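Local coordinates for clan CA, family C40, NlpC/P60 superfamily cysteine peptidase (Trichomonas vaginalis, PDB 6BIO), which probably acts as a cysteine peptidase of the NlpC/P60 type that targets bacteria by hydrolysing their peptidoglycan, at residues A[18-23]-A[83-88]; A[31-36]-A[43-48]; A[37-42]-A[61-66]; A[50-55]-A[186-191]. All blocks are in the same frame, centred on the assembly; numbering follows the deposited sequence.

Contact 1 of 4, residues A[18-23]-A[83-88]; sequences QTIGRL and ITIPTQ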
# COMPACT_ATOMS: atom_id res chain seq x y z
N GLN A 18 -6.64 8.07 13.09
CA GLN A 18 -5.60 7.07 12.92
C GLN A 18 -4.24 7.74 12.91
O GLN A 18 -4.12 8.93 12.66
CB GLN A 18 -5.80 6.30 11.62
CG GLN A 18 -7.03 5.44 11.65
CD GLN A 18 -7.49 5.00 10.27
OE1 GLN A 18 -6.85 4.18 9.61
NE2 GLN A 18 -8.65 5.52 9.83
N THR A 19 -3.21 6.96 13.16
CA THR A 19 -1.81 7.38 13.06
C THR A 19 -1.11 6.49 12.04
O THR A 19 -1.72 5.62 11.42
CB THR A 19 -1.14 7.37 14.43
OG1 THR A 19 -1.28 6.06 14.99
CG2 THR A 19 -1.71 8.43 15.36
N ILE A 20 0.16 6.73 11.84
CA ILE A 20 0.97 6.03 10.83
C ILE A 20 1.90 5.09 11.55
O ILE A 20 2.58 5.50 12.48
CB ILE A 20 1.81 7.00 9.98
CG1 ILE A 20 0.88 8.02 9.32
CG2 ILE A 20 2.63 6.23 8.94
CD1 ILE A 20 1.60 9.14 8.62
N GLY A 21 1.98 3.86 11.06
CA GLY A 21 2.95 2.91 11.55
C GLY A 21 3.89 2.40 10.48
O GLY A 21 3.56 2.31 9.30
N ARG A 22 5.08 2.03 10.93
CA ARG A 22 6.04 1.36 10.06
C ARG A 22 6.47 0.10 10.80
O ARG A 22 6.85 0.18 11.98
CB ARG A 22 7.25 2.25 9.72
CG ARG A 22 8.30 1.52 8.88
CD ARG A 22 9.50 2.40 8.55
NE ARG A 22 10.39 2.38 9.65
CZ ARG A 22 11.46 1.59 9.76
NH1 ARG A 22 11.89 0.75 8.81
NH2 ARG A 22 12.12 1.68 10.86
N LEU A 23 6.44 -1.04 10.11
CA LEU A 23 6.80 -2.30 10.75
C LEU A 23 8.30 -2.40 10.94
O LEU A 23 9.08 -2.15 10.03
CB LEU A 23 6.29 -3.48 9.95
CG LEU A 23 4.89 -3.88 10.44
CD1 LEU A 23 3.87 -2.87 10.08
CD2 LEU A 23 4.49 -5.19 10.06
N ILE A 83 4.95 6.83 13.34
CA ILE A 83 5.68 7.75 12.48
C ILE A 83 4.90 9.04 12.38
O ILE A 83 3.70 9.01 12.09
CB ILE A 83 5.74 7.13 11.05
CG1 ILE A 83 6.52 5.82 11.03
CG2 ILE A 83 6.23 8.16 10.02
CD1 ILE A 83 7.99 6.01 11.32
N THR A 84 5.59 10.17 12.54
CA THR A 84 5.05 11.46 12.13
C THR A 84 5.99 12.10 11.12
O THR A 84 7.20 11.86 11.15
CB THR A 84 4.75 12.41 13.31
OG1 THR A 84 5.97 12.76 13.96
CG2 THR A 84 3.83 11.71 14.32
N ILE A 85 5.44 12.91 10.23
CA ILE A 85 6.18 13.40 9.06
C ILE A 85 6.15 14.93 8.97
O ILE A 85 5.12 15.51 8.64
CB ILE A 85 5.67 12.75 7.76
CG1 ILE A 85 5.69 11.23 7.87
CG2 ILE A 85 6.50 13.22 6.59
CD1 ILE A 85 4.96 10.52 6.75
N PRO A 86 7.26 15.62 9.21
CA PRO A 86 7.28 17.08 9.04
C PRO A 86 7.17 17.48 7.59
O PRO A 86 7.78 16.85 6.72
CB PRO A 86 8.66 17.48 9.57
CG PRO A 86 9.06 16.35 10.44
CD PRO A 86 8.50 15.11 9.81
N THR A 87 6.42 18.54 7.32
CA THR A 87 6.33 19.11 5.99
C THR A 87 5.92 20.59 6.15
O THR A 87 5.91 21.12 7.27
CB THR A 87 5.40 18.26 5.10
OG1 THR A 87 5.47 18.76 3.75
CG2 THR A 87 3.99 18.27 5.58
N GLN A 88 5.56 21.22 5.04
CA GLN A 88 5.06 22.58 5.03
C GLN A 88 3.88 22.71 4.08
O GLN A 88 3.77 21.96 3.11
CB GLN A 88 6.14 23.60 4.69
CG GLN A 88 6.58 23.53 3.28
CD GLN A 88 7.54 24.68 3.01
OE1 GLN A 88 7.26 25.59 2.20
NE2 GLN A 88 8.66 24.69 3.73
O HOH W 1 1.25 9.28 13.11

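Contact 2 of 4, residues A[31-36]-A[43-48]; sequences VKAYKS and RNCYWL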
# COMPACT_ATOMS: atom_id res chain seq x y z
N VAL A 31 5.92 -10.54 11.30
CA VAL A 31 5.12 -10.63 12.52
C VAL A 31 3.80 -11.31 12.16
O VAL A 31 3.19 -11.00 11.13
CB VAL A 31 4.89 -9.23 13.18
CG1 VAL A 31 4.20 -8.25 12.24
CG2 VAL A 31 4.10 -9.34 14.48
N LYS A 32 3.33 -12.21 13.03
CA LYS A 32 2.02 -12.84 12.84
C LYS A 32 0.92 -11.78 12.95
O LYS A 32 0.95 -10.93 13.84
CB LYS A 32 1.79 -13.94 13.87
CG LYS A 32 2.61 -15.17 13.55
CD LYS A 32 2.33 -16.30 14.56
CE LYS A 32 3.10 -17.59 14.17
NZ LYS A 32 2.69 -18.76 15.00
N ALA A 33 -0.09 -11.90 12.10
CA ALA A 33 -1.26 -11.03 12.13
C ALA A 33 -2.49 -11.87 12.45
O ALA A 33 -2.59 -13.06 12.09
CB ALA A 33 -1.43 -10.32 10.81
N TYR A 34 -3.43 -11.23 13.13
CA TYR A 34 -4.65 -11.86 13.59
C TYR A 34 -5.86 -10.99 13.28
O TYR A 34 -5.74 -9.80 13.00
CB TYR A 34 -4.59 -12.11 15.11
CG TYR A 34 -3.43 -12.96 15.52
CD1 TYR A 34 -3.52 -14.33 15.48
CD2 TYR A 34 -2.23 -12.38 15.90
CE1 TYR A 34 -2.45 -15.12 15.84
CE2 TYR A 34 -1.15 -13.17 16.27
CZ TYR A 34 -1.26 -14.54 16.22
OH TYR A 34 -0.21 -15.34 16.60
N LYS A 35 -7.03 -11.57 13.36
CA LYS A 35 -8.25 -10.84 13.10
C LYS A 35 -8.95 -10.38 14.37
O LYS A 35 -10.06 -9.84 14.29
CB LYS A 35 -9.18 -11.69 12.21
CG LYS A 35 -8.70 -11.77 10.74
CD LYS A 35 -9.00 -10.47 10.01
CE LYS A 35 -8.27 -10.38 8.69
NZ LYS A 35 -8.72 -9.15 8.00
N SER A 36 -8.33 -10.54 15.53
CA SER A 36 -8.84 -9.96 16.77
C SER A 36 -7.67 -9.69 17.72
O SER A 36 -6.56 -10.17 17.52
CB SER A 36 -9.83 -10.87 17.45
OG SER A 36 -9.17 -11.81 18.19
N ARG A 43 -3.85 -19.70 15.03
CA ARG A 43 -4.49 -19.48 13.76
C ARG A 43 -4.31 -18.01 13.38
O ARG A 43 -5.23 -17.21 13.41
CB ARG A 43 -6.01 -19.90 13.83
CG ARG A 43 -6.28 -21.43 13.89
CD ARG A 43 -7.79 -21.76 13.69
NE ARG A 43 -8.09 -23.19 13.50
CZ ARG A 43 -8.31 -24.06 14.49
NH1 ARG A 43 -8.23 -23.68 15.77
NH2 ARG A 43 -8.59 -25.33 14.20
N ASN A 44 -3.07 -17.63 13.05
CA ASN A 44 -2.87 -16.31 12.49
C ASN A 44 -3.41 -16.28 11.07
O ASN A 44 -3.37 -17.28 10.34
CB ASN A 44 -1.39 -15.92 12.49
CG ASN A 44 -0.52 -16.88 11.72
OD1 ASN A 44 -0.39 -18.07 12.08
ND2 ASN A 44 0.12 -16.38 10.68
N CYS A 45 -3.96 -15.13 10.68
CA CYS A 45 -4.54 -15.02 9.34
C CYS A 45 -3.48 -14.97 8.25
O CYS A 45 -3.72 -15.44 7.14
CB CYS A 45 -5.51 -13.84 9.24
SG CYS A 45 -4.90 -12.23 9.84
N TYR A 46 -2.34 -14.36 8.55
CA TYR A 46 -1.20 -14.20 7.66
C TYR A 46 -0.12 -13.52 8.52
O TYR A 46 -0.20 -13.55 9.75
CB TYR A 46 -1.58 -13.42 6.37
CG TYR A 46 -2.46 -12.19 6.56
CD1 TYR A 46 -1.97 -11.03 7.16
CD2 TYR A 46 -3.79 -12.21 6.13
CE1 TYR A 46 -2.79 -9.92 7.30
CE2 TYR A 46 -4.62 -11.10 6.30
CZ TYR A 46 -4.12 -9.97 6.90
OH TYR A 46 -4.85 -8.83 7.12
N TRP A 47 0.88 -12.92 7.89
CA TRP A 47 1.90 -12.13 8.53
C TRP A 47 1.97 -10.77 7.85
O TRP A 47 1.51 -10.58 6.73
CB TRP A 47 3.28 -12.78 8.36
CG TRP A 47 3.48 -14.09 9.08
CD1 TRP A 47 4.23 -14.28 10.22
CD2 TRP A 47 3.00 -15.39 8.73
NE1 TRP A 47 4.26 -15.60 10.58
CE2 TRP A 47 3.51 -16.31 9.68
CE3 TRP A 47 2.20 -15.87 7.69
CZ2 TRP A 47 3.22 -17.69 9.64
CZ3 TRP A 47 1.93 -17.25 7.64
CH2 TRP A 47 2.43 -18.13 8.61
N LEU A 48 2.57 -9.82 8.55
CA LEU A 48 3.02 -8.58 7.92
C LEU A 48 4.53 -8.47 8.09
O LEU A 48 5.12 -9.20 8.87
CB LEU A 48 2.30 -7.34 8.46
CG LEU A 48 0.82 -7.26 8.14
CD1 LEU A 48 0.23 -6.04 8.83
CD2 LEU A 48 0.54 -7.27 6.65
O HOH W 2 -0.16 -19.02 14.52
O HOH W 3 -6.59 -14.54 12.89

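Contact 3 of 4, residues A[37-42]-A[61-66]; sequences SNPDLA and NGFAHV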
# COMPACT_ATOMS: atom_id res chain seq x y z
N SER A 37 -7.95 -8.90 18.76
CA SER A 37 -6.99 -8.60 19.80
C SER A 37 -6.94 -9.64 20.90
O SER A 37 -6.23 -9.45 21.90
CB SER A 37 -7.28 -7.25 20.40
OG SER A 37 -8.50 -7.30 21.13
N ASN A 38 -7.71 -10.71 20.76
CA ASN A 38 -7.65 -11.86 21.66
C ASN A 38 -7.80 -13.11 20.80
O ASN A 38 -8.81 -13.81 20.85
CB ASN A 38 -8.77 -11.75 22.69
CG ASN A 38 -8.60 -12.70 23.83
OD1 ASN A 38 -7.71 -13.56 23.85
ND2 ASN A 38 -9.48 -12.56 24.81
N PRO A 39 -6.78 -13.42 20.01
CA PRO A 39 -6.94 -14.41 18.96
C PRO A 39 -6.66 -15.80 19.48
O PRO A 39 -6.10 -16.00 20.55
CB PRO A 39 -5.84 -14.03 17.96
CG PRO A 39 -4.78 -13.37 18.81
CD PRO A 39 -5.53 -12.66 19.89
N ASP A 40 -7.09 -16.76 18.67
CA ASP A 40 -6.54 -18.10 18.67
C ASP A 40 -5.12 -17.95 18.11
O ASP A 40 -4.92 -17.80 16.91
CB ASP A 40 -7.42 -18.96 17.78
CG ASP A 40 -6.97 -20.38 17.69
OD1 ASP A 40 -5.86 -20.68 18.22
OD2 ASP A 40 -7.73 -21.20 17.06
N LEU A 41 -4.11 -17.97 18.99
CA LEU A 41 -2.76 -17.60 18.55
C LEU A 41 -2.16 -18.59 17.57
O LEU A 41 -1.20 -18.23 16.86
CB LEU A 41 -1.83 -17.46 19.75
CG LEU A 41 -2.13 -16.27 20.66
CD1 LEU A 41 -1.46 -16.39 22.04
CD2 LEU A 41 -1.69 -14.95 20.03
N ALA A 42 -2.68 -19.82 17.53
CA ALA A 42 -2.29 -20.82 16.55
C ALA A 42 -2.78 -20.49 15.16
O ALA A 42 -2.20 -20.99 14.19
CB ALA A 42 -2.88 -22.18 16.94
N ASN A 61 -4.94 -4.95 24.34
CA ASN A 61 -4.48 -6.27 24.78
C ASN A 61 -3.11 -6.64 24.22
O ASN A 61 -2.84 -7.80 23.93
CB ASN A 61 -5.49 -7.35 24.42
CG ASN A 61 -6.81 -7.09 25.01
OD1 ASN A 61 -6.90 -6.64 26.15
ND2 ASN A 61 -7.87 -7.37 24.24
N GLY A 62 -2.24 -5.64 24.09
CA GLY A 62 -0.90 -5.90 23.60
C GLY A 62 -0.75 -5.87 22.10
O GLY A 62 0.37 -6.08 21.60
N PHE A 63 -1.82 -5.64 21.36
CA PHE A 63 -1.78 -5.59 19.91
C PHE A 63 -2.06 -4.19 19.39
O PHE A 63 -2.80 -3.41 20.00
CB PHE A 63 -2.87 -6.52 19.33
CG PHE A 63 -2.62 -7.99 19.54
CD1 PHE A 63 -1.84 -8.72 18.65
CD2 PHE A 63 -3.19 -8.66 20.60
CE1 PHE A 63 -1.63 -10.05 18.82
CE2 PHE A 63 -2.96 -10.00 20.80
CZ PHE A 63 -2.18 -10.70 19.92
N ALA A 64 -1.50 -3.91 18.23
CA ALA A 64 -1.88 -2.76 17.42
C ALA A 64 -2.88 -3.22 16.37
O ALA A 64 -2.67 -4.25 15.71
CB ALA A 64 -0.67 -2.17 16.71
N HIS A 65 -3.97 -2.47 16.22
CA HIS A 65 -4.94 -2.67 15.16
C HIS A 65 -4.48 -1.82 13.99
O HIS A 65 -4.42 -0.59 14.10
CB HIS A 65 -6.30 -2.20 15.64
CG HIS A 65 -7.42 -2.63 14.76
ND1 HIS A 65 -8.72 -2.19 14.96
CD2 HIS A 65 -7.46 -3.46 13.69
CE1 HIS A 65 -9.50 -2.75 14.05
NE2 HIS A 65 -8.76 -3.52 13.27
N VAL A 66 -4.11 -2.46 12.88
CA VAL A 66 -3.50 -1.78 11.75
C VAL A 66 -4.35 -1.98 10.51
O VAL A 66 -5.13 -2.92 10.39
CB VAL A 66 -2.01 -2.20 11.52
CG1 VAL A 66 -1.20 -1.97 12.81
CG2 VAL A 66 -1.91 -3.67 11.10

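Contact 4 of 4, residues A[50-55]-A[186-191]; sequences FDYYVH and MQWAYN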
# COMPACT_ATOMS: atom_id res chain seq x y z
N PHE A 50 8.62 -6.48 7.59
CA PHE A 50 9.51 -5.36 7.87
C PHE A 50 9.38 -4.27 6.82
O PHE A 50 9.37 -4.54 5.62
CB PHE A 50 10.94 -5.90 7.89
CG PHE A 50 11.97 -4.85 8.11
CD1 PHE A 50 12.10 -4.20 9.32
CD2 PHE A 50 12.76 -4.47 7.05
CE1 PHE A 50 13.04 -3.20 9.44
CE2 PHE A 50 13.75 -3.48 7.20
CZ PHE A 50 13.87 -2.84 8.38
N ASP A 51 9.30 -3.02 7.28
CA ASP A 51 9.30 -1.82 6.46
C ASP A 51 8.02 -1.61 5.67
O ASP A 51 7.97 -0.70 4.86
CB ASP A 51 10.54 -1.73 5.58
CG ASP A 51 10.89 -0.32 5.15
OD1 ASP A 51 10.91 0.58 6.01
OD2 ASP A 51 11.20 -0.11 3.97
N TYR A 52 6.97 -2.39 5.94
CA TYR A 52 5.65 -2.06 5.44
C TYR A 52 5.11 -0.86 6.21
O TYR A 52 5.39 -0.66 7.39
CB TYR A 52 4.69 -3.25 5.61
CG TYR A 52 4.78 -4.35 4.54
CD1 TYR A 52 5.87 -4.44 3.67
CD2 TYR A 52 3.76 -5.29 4.41
CE1 TYR A 52 5.93 -5.43 2.72
CE2 TYR A 52 3.83 -6.28 3.46
CZ TYR A 52 4.91 -6.35 2.61
OH TYR A 52 4.98 -7.33 1.66
N TYR A 53 4.28 -0.08 5.52
CA TYR A 53 3.58 1.06 6.11
C TYR A 53 2.11 0.69 6.35
O TYR A 53 1.47 0.02 5.54
CB TYR A 53 3.68 2.28 5.18
CG TYR A 53 5.08 2.72 4.81
CD1 TYR A 53 6.18 2.40 5.56
CD2 TYR A 53 5.27 3.48 3.68
CE1 TYR A 53 7.45 2.84 5.19
CE2 TYR A 53 6.52 3.95 3.31
CZ TYR A 53 7.60 3.61 4.07
OH TYR A 53 8.85 4.07 3.70
N VAL A 54 1.59 1.18 7.48
CA VAL A 54 0.20 0.93 7.86
C VAL A 54 -0.38 2.22 8.44
O VAL A 54 0.34 3.12 8.85
CB VAL A 54 0.07 -0.22 8.89
CG1 VAL A 54 0.66 -1.47 8.33
CG2 VAL A 54 0.70 0.17 10.21
N HIS A 55 -1.72 2.22 8.56
CA HIS A 55 -2.39 3.09 9.48
C HIS A 55 -2.64 2.33 10.77
O HIS A 55 -2.88 1.12 10.77
CB HIS A 55 -3.76 3.54 8.97
CG HIS A 55 -3.77 4.08 7.57
ND1 HIS A 55 -3.76 5.43 7.26
CD2 HIS A 55 -3.82 3.43 6.40
CE1 HIS A 55 -3.78 5.56 5.95
NE2 HIS A 55 -3.85 4.37 5.40
N MET A 186 5.18 -7.99 -5.25
CA MET A 186 3.85 -7.47 -5.57
C MET A 186 3.22 -6.87 -4.34
O MET A 186 2.67 -5.76 -4.41
CB MET A 186 2.97 -8.59 -6.10
CG MET A 186 3.48 -9.41 -7.29
SD MET A 186 3.77 -8.51 -8.85
CE MET A 186 5.48 -7.99 -8.61
N GLN A 187 3.29 -7.57 -3.21
CA GLN A 187 2.63 -7.08 -2.01
C GLN A 187 3.29 -5.80 -1.53
O GLN A 187 2.60 -4.84 -1.14
CB GLN A 187 2.62 -8.14 -0.93
CG GLN A 187 1.82 -7.72 0.31
CD GLN A 187 1.91 -8.70 1.45
OE1 GLN A 187 3.00 -9.05 1.91
NE2 GLN A 187 0.77 -9.14 1.93
N TRP A 188 4.62 -5.74 -1.58
CA TRP A 188 5.35 -4.54 -1.19
C TRP A 188 4.91 -3.35 -2.04
O TRP A 188 4.69 -2.24 -1.54
CB TRP A 188 6.87 -4.80 -1.32
CG TRP A 188 7.63 -3.50 -1.22
CD1 TRP A 188 7.97 -2.84 -0.10
CD2 TRP A 188 8.01 -2.66 -2.32
NE1 TRP A 188 8.54 -1.62 -0.43
CE2 TRP A 188 8.56 -1.49 -1.78
CE3 TRP A 188 7.93 -2.79 -3.70
CZ2 TRP A 188 9.05 -0.46 -2.59
CZ3 TRP A 188 8.41 -1.77 -4.48
CH2 TRP A 188 8.93 -0.61 -3.92
N ALA A 189 4.88 -3.52 -3.36
CA ALA A 189 4.60 -2.39 -4.23
C ALA A 189 3.23 -1.80 -3.89
O ALA A 189 3.05 -0.58 -3.81
CB ALA A 189 4.66 -2.80 -5.70
N TYR A 190 2.23 -2.67 -3.72
CA TYR A 190 0.90 -2.17 -3.38
C TYR A 190 0.83 -1.63 -1.95
O TYR A 190 0.07 -0.68 -1.69
CB TYR A 190 -0.19 -3.21 -3.73
CG TYR A 190 -0.55 -3.08 -5.21
CD1 TYR A 190 -1.41 -2.08 -5.59
CD2 TYR A 190 0.01 -3.88 -6.19
CE1 TYR A 190 -1.71 -1.87 -6.90
CE2 TYR A 190 -0.28 -3.67 -7.52
CZ TYR A 190 -1.18 -2.68 -7.87
OH TYR A 190 -1.50 -2.43 -9.18
N ASN A 191 1.66 -2.13 -1.04
CA ASN A 191 1.74 -1.55 0.30
C ASN A 191 2.08 -0.07 0.19
O ASN A 191 1.53 0.76 0.92
CB ASN A 191 2.79 -2.26 1.14
CG ASN A 191 2.92 -1.61 2.50
OD1 ASN A 191 3.81 -0.79 2.76
ND2 ASN A 191 1.98 -1.92 3.38

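Contact 1 of 4, residues A[18-23]-A[83-88]
The flat group at the centre of the meeting between Ile20 and Ile83 is the peptide carbonyl of Ile20. Its O accepts from Ile83 N at 2.9 Å, with the donor standing 32° off the carbonyl plane. Ile20 N and Ile83 O are bridged by a water instead, which takes a bond from Ile20 N (3.1 Å) and gives one to Ile83 O (2.7 Å), an instructive case of solvent taking the place of a backbone bond where the two backbones diverge. The two isoleucines cross at about a right angle, and Ile20 CG2 rests against Ile83 CB at 3.9 Å. Strand 19-23 has strand 53-60 on its other flank, within the N-terminal part of the antiparallel sheet, whose short strands may form an SH3-like barrel; strand 80-88 continues on to pair with strand 114-122 of the same long antiparallel sheet. Ile20 CG1 lies anti to the carbonyl carbon (chi1 -57°), and the CD1 beyond it reaches Ile85 CD1 at 4.1 Å, again with the side chains crossing. Ile83 CG1, for its part, packs on Arg22 CB at 3.9 Å. The guanidinium of Arg22 is committed to salt bridges with Glu81 and Asp51.

Contact 2 of 4, residues A[31-36]-A[43-48]
Lys32 runs beside the indole of Trp47, pointing the same way, and crosses Asn44 at about a right angle. Its CB faces Asn44 CB; Lys32 CG, anti to the carbonyl carbon (chi1 -74°), comes within 3.4 Å of Trp47 NE1, the chain beyond it extended. CD and CE then pass the Asn44 amide, with CE 4.1 Å from OD1. At the tip, NZ donates to a water (2.9 Å) that donates to Asn44 OD1 (2.6 Å), so solvent completes the reach of the lysine. The other end of that amide is held firmly: Asn44 ND2 bonds to Tyr46 O at 3.0 Å, almost straight at 175°, from above the carbonyl plane, while Ala33 N binds the same oxygen from the opposite face. Asn44 ND2 also hovers 3.3 Å over one face of the Trp47 ring, toward its rim. Asn44 CB also touches Tyr34 CE1 at 3.6 Å, and Tyr34 OH bonds to Leu41 O. Ala33 CB packs on CD1 of Tyr46, and the Tyr46 hydroxyl is hydrogen-bonded to Glu71. Between Val31 and Leu48 a reciprocal pair of backbone bonds closes the register of an antiparallel beta hairpin, strands 30-34 and 46-49, at the sheet's outer edge.

Contact 3 of 4, residues A[37-42]-A[61-66]
Asn61 meets Ser37 through its amide: ND2 donates to Ser37 OG at 3.2 Å, a bent bond (138°) that leaves the oxygen 22° out of the amide plane. Ser37 OG is also bonded to Glu60, so the hydroxyl links the loop to two successive residues. Lower on the same side chain, Asn61 CB lies 3.4 Å from Ser37 O. Asn61 and Gly62 both have positive phi, and together form the two-residue type I' turn that joins strands 53-60 and 63-68, a textbook Asn-Gly beta hairpin. At the Gly62 backbone angles a CB would press on the carbonyl oxygen of Asn61. The hairpin belongs to the N-terminal antiparallel sheet, and the loop 37-42, itself the long connection of the hairpin 30-34 and 46-49, which lies beyond strand 71-76 in the sheet, folds over this end of it. Phe63 carries the apolar half of the contact. Its CG lies anti to the carbonyl carbon (chi1 -69°), and the ring beyond it meets Pro39 tip to tip, CE2 to Pro39 CD at 3.8 Å. Ser37 O approaches Phe63 CD2 obliquely at 3.4 Å, whereas Leu41 CD2 sits at the ring edge, 4.3 Å from CZ. Trp74 of strand 71-76 touches both Ser37 and Phe63, and the ring of His65, further along the strand, stacks on that same tryptophan.

Contact 4 of 4, residues A[50-55]-A[186-191]
With CG anti to the backbone N (chi1 177°), Asn191 grips the backbone of Tyr53 with both ends of its amide. Its OD1 accepts from Tyr53 N at 2.9 Å, nearly straight (176°) and on a lone pair in the carbonyl plane, while ND2 donates to Tyr53 O, also at 2.9 Å. One side chain thus satisfies both polar groups of a residue at the start of strand 53-60. The same amide stacks on the ring of Tyr52, the planes 22° apart and Asn191 CB over one face, with ND2 3.9 Å from Tyr52 CG. The far end of Tyr52 meets Gln187, its OH donating a short bond of 2.6 Å to OE1. That oxygen lies at the edge of the tyrosine ring, in its plane, although the glutamine amide stands almost upright to the ring. Further round the rim, Tyr52 CE1 meets Trp188 CB at 4.2 Å.

A second shell holds these groups in place. Gln187 NE2 bonds to Met197 O, which fixes the turn of the amide, and Trp188 packs edge-to-face with Tyr180. The ring of Tyr53 makes a cation-pi contact with Arg192, whose guanidinium is also salt-bridged to Asp51. The result is a buried interface between domains: the N-terminal beta domain docks onto helix 182-191, the helix that in papain-like NlpC/P60 peptidases characteristically bears the nucleophilic cysteine at its N-terminal end.

Overall arrangement
From the N terminus, contact 1 closes a loop running from strand 19-23 to strand 80-88, and contacts 2 and 3 both fall within it. Contact 2 shuts the hairpin 31-48; contact 3 crosses it, because its loop 37-42 leaves from inside that hairpin and returns to 61-66, and the two touch through Tyr34. Contact 4 begins at 50-55, after contact 2 has closed, and crosses both contacts 1 and 3 on its way to helix 182-191. Leu23 packs on Leu48 and Val31, joining contacts 1 and 2, while Gly21 N probably bonds to Val54 O between contacts 1 and 4. Contacts 1 to 3 thus organise one sheet, and contact 4 ties it to the peptidase domain.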